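Local coordinates for 52 protein (Murid herpesvirus 4, PDB 2OA5), which is an abundant tegument protein of a gammaherpesvirus, belongs to the BLRF2 family, and probably serves as a self-associating structural component of the virion, at the interface of chains A and B and the interface of chains A and C. Residues are numbered along the deposited sequence; one frame, centred on the assembly and turned at random. Chains: chain A/B/C, Hypothetical protein BQLF2.

Three patches on chain A are paired here with two other copies of the protein. Contacts 1 and 3 are parts of one two-fold symmetric A-B interface, their C-alpha centres about 20 Å apart. Contact 2, against chain C, lies about 18 Å from contact 1 and about 17 Å from contact 3. On chain A, helix 46-76 supplies residues to contacts 1 and 2, while on chain B helix 82-90 has its first residue in contact 1 and its last in contact 3. A-B is a two-fold pair and A-C a different, not exactly two-fold junction, so the four deposited copies may form a tetramer built from dimers.

Contact 1: the interface of chains A and B. Residues chain A 41-42, 44, 48; chain B 80-82.
The shortest bond between A and B here joins two backbones: A:Leu44 N donates to the backbone carbonyl B:Val80 O at 2.6 Å. It fixes the loop of chain A against the segment of chain B that runs into helix 82-90. A second, weak backbone bond goes from B:Glu82 N to A:Ser42 O.

Among the side chains, B:Thr81 OG1 gives its hydroxyl hydrogen to carboxylate oxygen OD2 of A:Asp41 at 2.7 Å. The hydroxyl meets OD2 on the syn side, 22° out of the carboxylate plane, and the two side chains cross at about a right angle. With OG1 set between its own backbone N and carbonyl carbon (chi1 69°), B:Thr81 faces its hydroxyl to the carboxylate while CG2 lies beside the backbone N.

Charge pairing is looser. A:Lys48 NZ stands 3.3 Å from both B:Glu82 OE1 and OE2, a salt bridge with weak hydrogen bonds, the nitrogen sitting about evenly between the two oxygens.

Apolar contact comes from the same glutamate, whose CG lies 3.7 Å from A:Leu44 CD1, so its stem packs while its end pairs with the lysine. The patch anchors the start of helix 82-90 of one subunit on the other, probably helping to hold the A-B dimer together.

Contact 2: the interface of chains A and C. Residues chain A 10, 54-55, 58; chain C 7, 9-10, 13.
A:Tyr10 points its phenol oxygen at the carboxylate of C:Asp7, and around this pair this patch of the A-C junction is tightly packed. OH donates to C:Asp7 OD2 at 2.7 Å, meeting it on the syn side but 29° out of the carboxylate plane. OD2 itself sits at the tyrosine ring's edge, in its plane. On the chain A side, A:Arg58 NH1 donates to the same phenol oxygen at 3.1 Å, with that oxygen in the guanidinium plane. The phenol thus takes one bond and gives another, relaying from arginine to aspartate. NH1 also forms a salt bridge with C:Asp7 OD1 at 3.1 Å, although its N-H points elsewhere, so the attraction is chiefly electrostatic.

Second-shell packing orients these groups. A:Val54 CG1, anti to its own backbone N (chi1 172°), lies over the centre of the guanidinium face, while A:Arg58 CB covers one ring face of A:Tyr10 near the rim. Over the rim of the opposite ring face the methyl of selenomethionine C:Met13 comes in crosswise, CE 3.5 Å from A:Tyr10 CE2, holding the ring between them.

Looser contacts flank this centre. C:Thr9 CG2 stays 3.9 Å from A:Val54 CG1, and A:Ser55 CB is equally far from C:Met13 SE. The junction ties helix 8-33 of chain C, and the aspartate just before it, to helices 10-29 and 46-76 of chain A, probably helping to join copies if the four-chain assembly is biological.

Contact 3: the interface of chains A and B. Residues chain A 98-101; chain B 90, 92-94.
The backbone carbonyl oxygen B:Leu92 O is approached by two partners, A:Met100 N and a bridging water, where antiparallel strands 93-99 of chains A and B meet in an intersubunit beta-sheet of this BLRF2-family protein. A:Met100 N, from a selenomethionine, donates to it at 3.2 Å. The water lies 2.9 Å from B:Leu92 O and also hydrogen-bonds to A:Glu101 N and B:Gln90 O. It therefore links the 3-10 turn that follows A's strand to the end of helix 82-90 in chain B, spanning the 4.1 Å between A:Glu101 N and B:Gln90 O.

Further along, A:Val98 and B:Leu94 face each other as a reciprocal pair. B:Leu94 N donates to A:Val98 O at 2.9 Å, and A:Val98 N returns a bond to B:Leu94 O at 3.1 Å. These two bonds set the register of the strands, with A:Ser99 opposite B:Thr93 in the next bridge.

Side chains add less to this patch. A:Ser99 CB lies 3.4 Å from B:Leu92 O and 3.6 Å from the hydroxyl oxygen OG1 of B:Thr93. The threonine holds CG2 anti to its backbone N while OG1 lies beside that nitrogen (chi1 -58°), and both branches reach the serine's methylene, CG2 at 4.1 Å from CB. The two-fold of the A-B interface repeats the same bonds with the chains exchanged.

Contact 1: the interface of chains A and B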
ATOM      1  N   ASP A  41      24.266  15.876 -16.523  1.00 69.29           N
ATOM      2  CA  ASP A  41      23.862  14.493 -16.764  1.00 67.48           C
ATOM      3  C   ASP A  41      25.072  13.689 -17.238  1.00 67.19           C
ATOM      4  O   ASP A  41      26.009  14.248 -17.802  1.00 70.08           O
ATOM      5  CB  ASP A  41      22.750  14.457 -17.821  1.00 62.85           C
ATOM      6  CG  ASP A  41      21.877  13.209 -17.720  1.00 62.64           C
ATOM      7  OD1 ASP A  41      22.032  12.424 -16.756  1.00 61.40           O
ATOM      8  OD2 ASP A  41      21.018  13.026 -18.615  1.00 59.89           O
ATOM      9  N   SER A  42      25.057  12.382 -17.006  1.00 63.68           N
ATOM     10  CA  SER A  42      26.167  11.527 -17.415  1.00 59.93           C
ATOM     11  C   SER A  42      25.689  10.183 -17.963  1.00 55.70           C
ATOM     12  O   SER A  42      24.675   9.640 -17.516  1.00 57.68           O
ATOM     13  CB  SER A  42      27.117  11.317 -16.234  1.00 62.03           C
ATOM     14  OG  SER A  42      27.564   9.979 -16.178  1.00 63.71           O
ATOM     15  N   LEU A  44      25.128   6.440 -18.556  1.00 50.41           N
ATOM     16  CA  LEU A  44      24.990   5.340 -17.628  1.00 51.19           C
ATOM     17  C   LEU A  44      25.969   4.176 -17.841  1.00 50.48           C
ATOM     18  O   LEU A  44      26.083   3.628 -18.936  1.00 48.84           O
ATOM     19  CB  LEU A  44      23.544   4.842 -17.699  1.00 57.51           C
ATOM     20  CG  LEU A  44      22.916   4.304 -16.413  1.00 60.16           C
ATOM     21  CD1 LEU A  44      23.291   5.212 -15.261  1.00 59.15           C
ATOM     22  CD2 LEU A  44      21.404   4.236 -16.557  1.00 61.17           C
ATOM     23  N   LYS A  48      26.018   0.550 -13.165  1.00 46.90           N
ATOM     24  CA  LYS A  48      25.041   1.420 -12.531  1.00 47.90           C
ATOM     25  C   LYS A  48      23.625   1.163 -13.044  1.00 46.88           C
ATOM     26  O   LYS A  48      22.662   1.270 -12.280  1.00 46.08           O
ATOM     27  CB  LYS A  48      25.430   2.883 -12.735  1.00 49.94           C
ATOM     28  CG  LYS A  48      24.859   3.809 -11.684  1.00 52.92           C
ATOM     29  CD  LYS A  48      25.863   4.883 -11.338  1.00 56.14           C
ATOM     30  CE  LYS A  48      25.305   5.849 -10.312  1.00 58.43           C
ATOM     31  NZ  LYS A  48      26.187   7.044 -10.187  1.00 60.58           N
TER
ATOM     32  N   VAL B  80      19.741   6.004 -21.156  1.00 40.88           N
ATOM     33  CA  VAL B  80      21.189   5.899 -21.320  1.00 40.41           C
ATOM     34  C   VAL B  80      21.904   6.810 -20.331  1.00 39.53           C
ATOM     35  O   VAL B  80      23.121   6.726 -20.178  1.00 40.55           O
ATOM     36  CB  VAL B  80      21.655   6.271 -22.746  1.00 46.68           C
ATOM     37  CG1 VAL B  80      20.988   5.365 -23.759  1.00 45.67           C
ATOM     38  CG2 VAL B  80      21.365   7.741 -23.028  1.00 46.11           C
ATOM     39  N   THR B  81      21.153   7.690 -19.677  1.00 39.17           N
ATOM     40  CA  THR B  81      21.724   8.583 -18.669  1.00 39.03           C
ATOM     41  C   THR B  81      20.989   8.371 -17.343  1.00 40.58           C
ATOM     42  O   THR B  81      19.896   7.794 -17.305  1.00 38.49           O
ATOM     43  CB  THR B  81      21.616  10.083 -19.063  1.00 38.77           C
ATOM     44  OG1 THR B  81      20.250  10.511 -19.017  1.00 39.47           O
ATOM     45  CG2 THR B  81      22.166  10.312 -20.462  1.00 39.77           C
ATOM     46  N   GLU B  82      21.600   8.834 -16.261  1.00 41.48           N
ATOM     47  CA  GLU B  82      21.019   8.701 -14.936  1.00 44.53           C
ATOM     48  C   GLU B  82      19.691   9.456 -14.916  1.00 41.79           C
ATOM     49  O   GLU B  82      18.648   8.892 -14.581  1.00 40.21           O
ATOM     50  CB  GLU B  82      22.004   9.249 -13.902  1.00 58.62           C
ATOM     51  CG  GLU B  82      23.439   8.782 -14.186  1.00 66.62           C
ATOM     52  CD  GLU B  82      24.282   8.591 -12.940  1.00 71.38           C
ATOM     53  OE1 GLU B  82      23.716   8.597 -11.824  1.00 73.32           O
ATOM     54  OE2 GLU B  82      25.513   8.415 -13.082  1.00 73.82           O
TER

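Contact 2: the interface of chains A and C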
ATOM      1  N   TYR A  10      13.820  -1.682   1.344  1.00 39.61           N
ATOM      2  CA  TYR A  10      14.118  -1.350  -0.036  1.00 38.71           C
ATOM      3  C   TYR A  10      13.217  -0.202  -0.485  1.00 35.58           C
ATOM      4  O   TYR A  10      13.642   0.679  -1.226  1.00 34.77           O
ATOM      5  CB  TYR A  10      13.915  -2.574  -0.935  1.00 41.97           C
ATOM      6  CG  TYR A  10      15.209  -3.264  -1.293  1.00 43.26           C
ATOM      7  CD1 TYR A  10      15.774  -4.230  -0.452  1.00 43.48           C
ATOM      8  CD2 TYR A  10      15.903  -2.910  -2.450  1.00 41.96           C
ATOM      9  CE1 TYR A  10      17.002  -4.818  -0.756  1.00 44.72           C
ATOM     10  CE2 TYR A  10      17.130  -3.487  -2.759  1.00 43.93           C
ATOM     11  CZ  TYR A  10      17.673  -4.435  -1.910  1.00 44.03           C
ATOM     12  OH  TYR A  10      18.893  -4.982  -2.219  1.00 45.21           O
ATOM     13  N   VAL A  54      18.014  -3.549 -10.480  1.00 31.27           N
ATOM     14  CA  VAL A  54      17.800  -4.539  -9.437  1.00 33.72           C
ATOM     15  C   VAL A  54      17.198  -3.931  -8.174  1.00 33.97           C
ATOM     16  O   VAL A  54      16.261  -4.496  -7.595  1.00 31.79           O
ATOM     17  CB  VAL A  54      19.118  -5.259  -9.083  1.00 37.30           C
ATOM     18  CG1 VAL A  54      18.927  -6.138  -7.861  1.00 40.58           C
ATOM     19  CG2 VAL A  54      19.562  -6.116 -10.243  1.00 40.02           C
ATOM     20  N   SER A  55      17.721  -2.782  -7.747  1.00 32.27           N
ATOM     21  CA  SER A  55      17.213  -2.149  -6.536  1.00 32.31           C
ATOM     22  C   SER A  55      15.790  -1.631  -6.741  1.00 31.63           C
ATOM     23  O   SER A  55      14.931  -1.792  -5.865  1.00 29.16           O
ATOM     24  CB  SER A  55      18.128  -1.008  -6.102  1.00 31.69           C
ATOM     25  OG  SER A  55      18.098   0.035  -7.051  1.00 36.25           O
ATOM     26  N   ARG A  58      13.450  -4.458  -6.711  1.00 29.37           N
ATOM     27  CA  ARG A  58      13.235  -4.977  -5.376  1.00 28.86           C
ATOM     28  C   ARG A  58      12.250  -4.135  -4.589  1.00 27.59           C
ATOM     29  O   ARG A  58      11.399  -4.674  -3.883  1.00 28.76           O
ATOM     30  CB  ARG A  58      14.568  -5.160  -4.640  1.00 26.63           C
ATOM     31  CG  ARG A  58      15.379  -6.280  -5.275  1.00 29.81           C
ATOM     32  CD  ARG A  58      16.635  -6.656  -4.496  1.00 30.88           C
ATOM     33  NE  ARG A  58      17.272  -7.847  -5.059  1.00 35.26           N
ATOM     34  CZ  ARG A  58      18.540  -8.196  -4.837  1.00 38.06           C
ATOM     35  NH1 ARG A  58      19.323  -7.445  -4.064  1.00 34.47           N
ATOM     36  NH2 ARG A  58      19.023  -9.301  -5.388  1.00 38.49           N
TER
ATOM     37  N   ASP C   7      23.894  -8.495   0.934  1.00 72.49           N
ATOM     38  CA  ASP C   7      23.235  -7.668  -0.071  1.00 69.23           C
ATOM     39  C   ASP C   7      24.191  -6.610  -0.600  1.00 67.30           C
ATOM     40  O   ASP C   7      24.334  -5.530  -0.018  1.00 66.27           O
ATOM     41  CB  ASP C   7      21.992  -6.975   0.493  1.00 67.60           C
ATOM     42  CG  ASP C   7      20.916  -6.745  -0.562  1.00 67.58           C
ATOM     43  OD1 ASP C   7      21.271  -6.664  -1.765  1.00 64.90           O
ATOM     44  OD2 ASP C   7      19.723  -6.642  -0.194  1.00 67.00           O
ATOM     45  N   THR C   9      23.847  -5.158  -3.506  1.00 53.02           N
ATOM     46  CA  THR C   9      23.022  -4.136  -4.137  1.00 48.14           C
ATOM     47  C   THR C   9      22.572  -3.098  -3.116  1.00 44.09           C
ATOM     48  O   THR C   9      22.581  -1.900  -3.389  1.00 41.39           O
ATOM     49  CB  THR C   9      21.762  -4.740  -4.787  1.00 52.99           C
ATOM     50  OG1 THR C   9      22.139  -5.813  -5.655  1.00 53.78           O
ATOM     51  CG2 THR C   9      21.030  -3.683  -5.605  1.00 52.09           C
ATOM     52  N   TYR C  10      22.173  -3.563  -1.938  1.00 39.78           N
ATOM     53  CA  TYR C  10      21.723  -2.667  -0.879  1.00 39.71           C
ATOM     54  C   TYR C  10      22.873  -1.783  -0.379  1.00 39.38           C
ATOM     55  O   TYR C  10      22.691  -0.591  -0.118  1.00 39.06           O
ATOM     56  CB  TYR C  10      21.139  -3.488   0.271  1.00 43.06           C
ATOM     57  CG  TYR C  10      20.528  -2.664   1.376  1.00 45.27           C
ATOM     58  CD1 TYR C  10      21.291  -2.226   2.457  1.00 44.96           C
ATOM     59  CD2 TYR C  10      19.179  -2.308   1.335  1.00 45.63           C
ATOM     60  CE1 TYR C  10      20.722  -1.452   3.471  1.00 45.94           C
ATOM     61  CE2 TYR C  10      18.605  -1.536   2.339  1.00 45.61           C
ATOM     62  CZ  TYR C  10      19.381  -1.110   3.401  1.00 45.55           C
ATOM     63  OH  TYR C  10      18.809  -0.342   4.386  1.00 46.82           O
HETATM   64  N   MSE C  13      23.518   1.108  -2.557  1.00 39.69           N
HETATM   65  CA  MSE C  13      22.546   2.190  -2.397  1.00 40.36           C
HETATM   66  C   MSE C  13      22.887   3.029  -1.185  1.00 37.63           C
HETATM   67  O   MSE C  13      22.776   4.247  -1.224  1.00 37.73           O
HETATM   68  CB  MSE C  13      21.124   1.649  -2.234  1.00 46.25           C
HETATM   69  CG  MSE C  13      20.269   1.703  -3.477  1.00 50.03           C
HETATM   70 SE   MSE C  13      18.404   1.408  -3.026  1.00 55.44          SE
HETATM   71  CE  MSE C  13      18.474  -0.329  -2.164  1.00 46.73           C
TER

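Contact 3: the interface of chains A and B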
ATOM      1  N   VAL A  98       1.659  -1.962  -9.223  1.00 33.13           N
ATOM      2  CA  VAL A  98       2.720  -1.370  -8.411  1.00 34.54           C
ATOM      3  C   VAL A  98       3.313  -0.217  -9.204  1.00 34.26           C
ATOM      4  O   VAL A  98       3.475  -0.301 -10.423  1.00 35.18           O
ATOM      5  CB  VAL A  98       3.851  -2.376  -8.068  1.00 34.93           C
ATOM      6  CG1 VAL A  98       3.301  -3.524  -7.272  1.00 35.30           C
ATOM      7  CG2 VAL A  98       4.491  -2.886  -9.324  1.00 37.35           C
ATOM      8  N   SER A  99       3.613   0.870  -8.504  1.00 31.17           N
ATOM      9  CA  SER A  99       4.183   2.055  -9.127  1.00 31.00           C
ATOM     10  C   SER A  99       5.224   2.632  -8.194  1.00 31.92           C
ATOM     11  O   SER A  99       5.092   2.569  -6.962  1.00 31.32           O
ATOM     12  CB  SER A  99       3.116   3.108  -9.354  1.00 33.34           C
ATOM     13  OG  SER A  99       2.792   3.698  -8.116  1.00 40.75           O
HETATM   14  N   MSE A 100       6.246   3.231  -8.794  1.00 29.73           N
HETATM   15  CA  MSE A 100       7.343   3.798  -8.049  1.00 30.86           C
HETATM   16  C   MSE A 100       6.875   4.903  -7.100  1.00 30.13           C
HETATM   17  O   MSE A 100       7.420   5.062  -6.003  1.00 26.42           O
HETATM   18  CB  MSE A 100       8.424   4.258  -9.047  1.00 37.76           C
HETATM   19  CG  MSE A 100       9.225   3.083  -9.661  1.00 42.07           C
HETATM   20 SE   MSE A 100      10.582   2.511  -8.374  1.00 45.88          SE
HETATM   21  CE  MSE A 100      10.906   0.644  -8.712  1.00 49.71           C
ATOM     22  N   GLU A 101       5.835   5.641  -7.486  1.00 29.01           N
ATOM     23  CA  GLU A 101       5.366   6.699  -6.611  1.00 30.83           C
ATOM     24  C   GLU A 101       4.639   6.176  -5.371  1.00 31.05           C
ATOM     25  O   GLU A 101       4.347   6.936  -4.447  1.00 34.94           O
ATOM     26  CB  GLU A 101       4.515   7.723  -7.373  1.00 34.71           C
ATOM     27  CG  GLU A 101       3.340   7.215  -8.165  1.00 41.88           C
ATOM     28  CD  GLU A 101       2.435   8.368  -8.598  1.00 45.41           C
ATOM     29  OE1 GLU A 101       2.962   9.397  -9.087  1.00 44.51           O
ATOM     30  OE2 GLU A 101       1.199   8.247  -8.444  1.00 47.22           O
TER
ATOM     31  N   GLN B  90      10.410   7.054 -12.184  1.00 35.51           N
ATOM     32  CA  GLN B  90       9.520   7.816 -11.317  1.00 38.15           C
ATOM     33  C   GLN B  90       8.032   7.718 -11.666  1.00 40.00           C
ATOM     34  O   GLN B  90       7.191   7.644 -10.775  1.00 39.76           O
ATOM     35  CB  GLN B  90       9.921   9.290 -11.285  1.00 35.99           C
ATOM     36  CG  GLN B  90       9.124  10.082 -10.262  1.00 37.05           C
ATOM     37  CD  GLN B  90       9.267  11.592 -10.418  1.00 37.74           C
ATOM     38  OE1 GLN B  90       8.817  12.341  -9.554  1.00 40.24           O
ATOM     39  NE2 GLN B  90       9.875  12.011 -11.514  1.00 36.16           N
ATOM     40  N   LEU B  92       6.849   5.287 -13.569  1.00 39.41           N
ATOM     41  CA  LEU B  92       6.589   3.890 -13.880  1.00 38.30           C
ATOM     42  C   LEU B  92       5.448   3.251 -13.092  1.00 38.17           C
ATOM     43  O   LEU B  92       5.350   3.391 -11.866  1.00 36.57           O
ATOM     44  CB  LEU B  92       7.864   3.055 -13.678  1.00 39.36           C
ATOM     45  CG  LEU B  92       7.684   1.571 -14.015  1.00 38.57           C
ATOM     46  CD1 LEU B  92       7.565   1.451 -15.526  1.00 41.53           C
ATOM     47  CD2 LEU B  92       8.847   0.734 -13.521  1.00 34.27           C
ATOM     48  N   THR B  93       4.582   2.555 -13.819  1.00 37.90           N
ATOM     49  CA  THR B  93       3.461   1.837 -13.227  1.00 39.90           C
ATOM     50  C   THR B  93       3.383   0.526 -13.996  1.00 41.14           C
ATOM     51  O   THR B  93       3.331   0.513 -15.228  1.00 41.36           O
ATOM     52  CB  THR B  93       2.137   2.621 -13.360  1.00 43.22           C
ATOM     53  OG1 THR B  93       2.279   3.901 -12.730  1.00 45.27           O
ATOM     54  CG2 THR B  93       0.987   1.861 -12.680  1.00 41.99           C
ATOM     55  N   LEU B  94       3.411  -0.584 -13.272  1.00 41.86           N
ATOM     56  CA  LEU B  94       3.366  -1.884 -13.911  1.00 42.74           C
ATOM     57  C   LEU B  94       2.166  -2.640 -13.424  1.00 44.13           C
ATOM     58  O   LEU B  94       1.653  -2.381 -12.337  1.00 41.98           O
ATOM     59  CB  LEU B  94       4.585  -2.725 -13.536  1.00 43.33           C
ATOM     60  CG  LEU B  94       6.024  -2.239 -13.659  1.00 44.53           C
ATOM     61  CD1 LEU B  94       6.944  -3.375 -13.230  1.00 43.69           C
ATOM     62  CD2 LEU B  94       6.331  -1.819 -15.086  1.00 45.83           C
TER
HETATM   63  O   HOH W   1       4.972   5.806 -10.350  1.00 45.99           O